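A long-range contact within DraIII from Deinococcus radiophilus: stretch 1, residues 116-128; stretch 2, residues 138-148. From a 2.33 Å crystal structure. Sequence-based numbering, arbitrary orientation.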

# COMPACT_ATOMS: atom_id res chain seq x y z
N ILE A 116 14.56 18.16 -11.95
CA ILE A 116 14.49 18.43 -13.39
C ILE A 116 14.96 17.22 -14.23
O ILE A 116 14.33 16.86 -15.22
CB ILE A 116 15.26 19.73 -13.80
CG1 ILE A 116 14.87 20.91 -12.90
CG2 ILE A 116 15.03 20.07 -15.27
CD1 ILE A 116 13.40 21.17 -12.81
N ASP A 117 16.06 16.59 -13.81
CA ASP A 117 16.55 15.35 -14.43
C ASP A 117 15.46 14.27 -14.54
O ASP A 117 15.24 13.71 -15.62
CB ASP A 117 17.74 14.77 -13.64
CG ASP A 117 19.00 15.57 -13.82
OD1 ASP A 117 19.07 16.35 -14.79
OD2 ASP A 117 19.94 15.41 -13.00
N VAL A 118 14.81 13.98 -13.41
CA VAL A 118 13.68 13.06 -13.34
C VAL A 118 12.57 13.44 -14.33
O VAL A 118 12.09 12.57 -15.09
CB VAL A 118 13.11 12.99 -11.89
CG1 VAL A 118 11.68 12.41 -11.88
CG2 VAL A 118 14.06 12.19 -10.97
N ALA A 119 12.18 14.72 -14.34
CA ALA A 119 11.23 15.20 -15.36
C ALA A 119 11.69 14.84 -16.80
O ALA A 119 10.88 14.40 -17.64
CB ALA A 119 11.01 16.70 -15.23
N ARG A 120 12.98 15.03 -17.07
CA ARG A 120 13.48 14.74 -18.42
C ARG A 120 13.39 13.24 -18.75
O ARG A 120 12.98 12.85 -19.85
CB ARG A 120 14.92 15.24 -18.58
CG ARG A 120 15.08 16.55 -19.34
CD ARG A 120 16.56 16.89 -19.54
NE ARG A 120 17.25 17.02 -18.26
CZ ARG A 120 17.62 18.18 -17.72
NH1 ARG A 120 17.38 19.32 -18.37
NH2 ARG A 120 18.23 18.20 -16.55
N LYS A 121 13.74 12.42 -17.78
CA LYS A 121 13.76 10.97 -17.95
C LYS A 121 12.37 10.47 -18.26
O LYS A 121 12.16 9.70 -19.18
CB LYS A 121 14.27 10.29 -16.69
CG LYS A 121 14.19 8.78 -16.75
CD LYS A 121 15.09 8.20 -17.85
CE LYS A 121 15.00 6.69 -17.87
NZ LYS A 121 15.38 6.08 -16.56
N LEU A 122 11.42 10.93 -17.46
CA LEU A 122 10.03 10.52 -17.56
C LEU A 122 9.41 10.96 -18.88
O LEU A 122 8.58 10.24 -19.45
CB LEU A 122 9.26 11.11 -16.37
CG LEU A 122 8.91 10.19 -15.21
CD1 LEU A 122 9.74 8.91 -15.19
CD2 LEU A 122 9.02 10.92 -13.90
N THR A 123 9.79 12.14 -19.38
CA THR A 123 9.34 12.56 -20.71
C THR A 123 9.90 11.64 -21.81
O THR A 123 9.21 11.27 -22.79
CB THR A 123 9.76 14.01 -21.03
OG1 THR A 123 9.41 14.87 -19.94
CG2 THR A 123 9.08 14.50 -22.30
N TRP A 124 11.17 11.28 -21.64
CA TRP A 124 11.83 10.39 -22.57
C TRP A 124 11.13 9.01 -22.60
O TRP A 124 10.89 8.45 -23.68
CB TRP A 124 13.31 10.26 -22.20
CG TRP A 124 14.13 9.34 -23.07
CD1 TRP A 124 14.67 9.62 -24.30
CD2 TRP A 124 14.55 8.00 -22.75
NE1 TRP A 124 15.37 8.54 -24.77
CE2 TRP A 124 15.32 7.54 -23.85
CE3 TRP A 124 14.34 7.15 -21.66
CZ2 TRP A 124 15.87 6.24 -23.88
CZ3 TRP A 124 14.90 5.87 -21.68
CH2 TRP A 124 15.66 5.43 -22.79
N LEU A 125 10.78 8.50 -21.42
CA LEU A 125 10.08 7.21 -21.32
C LEU A 125 8.73 7.36 -22.00
O LEU A 125 8.28 6.45 -22.70
CB LEU A 125 9.82 6.83 -19.86
CG LEU A 125 10.69 5.81 -19.12
CD1 LEU A 125 11.84 5.30 -19.98
CD2 LEU A 125 11.16 6.40 -17.78
N ALA A 126 8.08 8.50 -21.76
CA ALA A 126 6.70 8.69 -22.22
C ALA A 126 6.60 8.65 -23.75
O ALA A 126 5.67 8.07 -24.30
CB ALA A 126 6.10 9.98 -21.65
N TYR A 127 7.57 9.26 -24.42
CA TYR A 127 7.55 9.22 -25.89
C TYR A 127 7.81 7.81 -26.48
O TYR A 127 7.70 7.61 -27.69
CB TYR A 127 8.50 10.28 -26.48
CG TYR A 127 7.86 11.64 -26.53
CD1 TYR A 127 6.78 11.88 -27.38
CD2 TYR A 127 8.31 12.69 -25.73
CE1 TYR A 127 6.17 13.12 -27.43
CE2 TYR A 127 7.70 13.95 -25.78
CZ TYR A 127 6.62 14.15 -26.63
OH TYR A 127 5.97 15.38 -26.70
N GLN A 128 8.13 6.86 -25.62
CA GLN A 128 8.38 5.48 -26.02
C GLN A 128 7.28 4.54 -25.50
O GLN A 128 7.43 3.32 -25.52
CB GLN A 128 9.73 5.02 -25.49
CG GLN A 128 10.93 5.71 -26.14
CD GLN A 128 12.24 5.33 -25.48
OE1 GLN A 128 12.90 4.37 -25.89
NE2 GLN A 128 12.62 6.08 -24.45
N PHE A 138 13.11 18.91 -32.04
CA PHE A 138 13.77 19.47 -30.87
C PHE A 138 13.67 18.54 -29.65
O PHE A 138 14.68 18.21 -29.03
CB PHE A 138 13.18 20.82 -30.48
CG PHE A 138 13.52 21.22 -29.07
CD1 PHE A 138 12.57 21.13 -28.06
CD2 PHE A 138 14.81 21.63 -28.74
CE1 PHE A 138 12.89 21.46 -26.76
CE2 PHE A 138 15.13 21.97 -27.43
CZ PHE A 138 14.17 21.89 -26.44
N THR A 139 12.45 18.14 -29.32
CA THR A 139 12.20 17.32 -28.14
C THR A 139 12.96 16.01 -28.25
O THR A 139 13.70 15.63 -27.33
CB THR A 139 10.71 16.99 -28.00
OG1 THR A 139 9.95 18.19 -28.21
CG2 THR A 139 10.40 16.42 -26.62
N LYS A 140 12.78 15.35 -29.39
CA LYS A 140 13.47 14.10 -29.70
C LYS A 140 14.98 14.20 -29.52
O LYS A 140 15.57 13.40 -28.80
CB LYS A 140 13.14 13.64 -31.12
CG LYS A 140 13.90 12.39 -31.55
CD LYS A 140 13.26 11.76 -32.78
CE LYS A 140 13.85 10.38 -33.07
NZ LYS A 140 15.28 10.45 -33.46
N ASN A 141 15.60 15.19 -30.17
CA ASN A 141 17.05 15.28 -30.16
C ASN A 141 17.60 15.67 -28.81
O ASN A 141 18.62 15.14 -28.35
CB ASN A 141 17.55 16.23 -31.25
CG ASN A 141 17.25 15.69 -32.64
OD1 ASN A 141 17.38 14.49 -32.89
ND2 ASN A 141 16.81 16.57 -33.53
N TYR A 142 16.90 16.59 -28.16
CA TYR A 142 17.25 17.05 -26.83
C TYR A 142 17.25 15.89 -25.82
O TYR A 142 18.23 15.66 -25.10
CB TYR A 142 16.26 18.13 -26.42
CG TYR A 142 16.40 18.63 -25.00
CD1 TYR A 142 17.13 19.78 -24.72
CD2 TYR A 142 15.75 17.99 -23.95
CE1 TYR A 142 17.24 20.26 -23.44
CE2 TYR A 142 15.86 18.46 -22.66
CZ TYR A 142 16.60 19.60 -22.41
OH TYR A 142 16.71 20.07 -21.13
N LEU A 143 16.14 15.15 -25.76
CA LEU A 143 16.02 14.02 -24.83
C LEU A 143 16.96 12.87 -25.19
O LEU A 143 17.59 12.28 -24.30
CB LEU A 143 14.57 13.54 -24.72
CG LEU A 143 13.66 14.60 -24.08
CD1 LEU A 143 12.20 14.23 -24.20
CD2 LEU A 143 14.05 14.84 -22.62
N GLU A 144 17.07 12.56 -26.48
CA GLU A 144 17.97 11.51 -26.95
C GLU A 144 19.42 11.82 -26.62
O GLU A 144 20.22 10.91 -26.36
CB GLU A 144 17.81 11.27 -28.45
CG GLU A 144 16.68 10.31 -28.78
CD GLU A 144 16.57 10.01 -30.25
OE1 GLU A 144 15.85 9.06 -30.63
OE2 GLU A 144 17.22 10.75 -31.03
N GLU A 145 19.76 13.10 -26.60
CA GLU A 145 21.10 13.52 -26.21
C GLU A 145 21.39 13.12 -24.76
O GLU A 145 22.52 12.77 -24.42
CB GLU A 145 21.25 15.03 -26.38
CG GLU A 145 22.46 15.60 -25.68
CD GLU A 145 23.37 16.34 -26.63
OE1 GLU A 145 23.17 16.23 -27.86
OE2 GLU A 145 24.29 17.04 -26.14
N PHE A 146 20.36 13.15 -23.92
CA PHE A 146 20.52 12.81 -22.52
C PHE A 146 20.50 11.31 -22.27
O PHE A 146 21.31 10.79 -21.49
CB PHE A 146 19.43 13.45 -21.67
CG PHE A 146 19.66 14.90 -21.36
CD1 PHE A 146 19.11 15.88 -22.16
CD2 PHE A 146 20.39 15.27 -20.25
CE1 PHE A 146 19.31 17.21 -21.87
CE2 PHE A 146 20.59 16.60 -19.95
CZ PHE A 146 20.05 17.57 -20.77
N PHE A 147 19.58 10.60 -22.93
CA PHE A 147 19.30 9.21 -22.54
C PHE A 147 19.50 8.14 -23.62
O PHE A 147 19.36 6.95 -23.35
CB PHE A 147 17.88 9.09 -21.99
CG PHE A 147 17.58 10.06 -20.90
CD1 PHE A 147 16.61 11.04 -21.07
CD2 PHE A 147 18.30 10.02 -19.72
CE1 PHE A 147 16.34 11.95 -20.05
CE2 PHE A 147 18.03 10.94 -18.70
CZ PHE A 147 17.05 11.90 -18.87
N GLY A 148 19.82 8.56 -24.83
CA GLY A 148 19.99 7.61 -25.91
C GLY A 148 18.79 7.57 -26.83
O GLY A 148 17.75 8.18 -26.57

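Two helices that cross steeply can touch over only a short length, so a few large side chains must do most of the work. The pair in DraIII illustrates the principle: the axes approach to 9.9 Å at 115°, and 550 Å² is buried in all.

Along stretch 1 the contact begins with Asp117, whose part is largely indirect. Its OD1 accepts a hydrogen bond from NH2 of Arg120 (2.7 Å), within a salt bridge that steadies the arginine one turn on. Arg120 then sits as a knob among Tyr142, Leu143, Phe146 and Phe147. A long side chain ending in a flat cation suits this hole: CD lies over the face of Phe146, 3.7 Å from the ring centroid, the guanidinium stacks off-centre on the same ring with planes 8° apart, and NH1 donates to Tyr142 OH (2.9 Å) near the guanidinium plane. The buried charge is thus partnered by the carboxylate of Asp117, and both terminal nitrogens, NH1 and NH2, have hydrogen-bond acceptors.

Lys121 points its CA-to-CB bond away overall, yet its aliphatic chain is used: CD covers a face of the Phe147 ring, 4.1 Å from the centroid. Thr123 is small enough to pack closely, with CG2 3.7 Å from Leu143 CD1, while its OG1 turns back to the backbone O of Ala119 (2.8 Å).

Trp124 comes where the backbones draw near, its CA 6.0 Å from that of Leu143. Phe147 CB rests on the indole face, 3.6 Å from the centroid of the five-membered ring, and Leu143 CB meets the ring edge. There too NE1 donates to Gly148 O (3.0 Å), capturing a carbonyl just beyond the second helix, where positive phi favours glycine. Finally, buried Tyr127 extends the apolar packing, its CE2 lying 3.8 Å from Thr139 CG2.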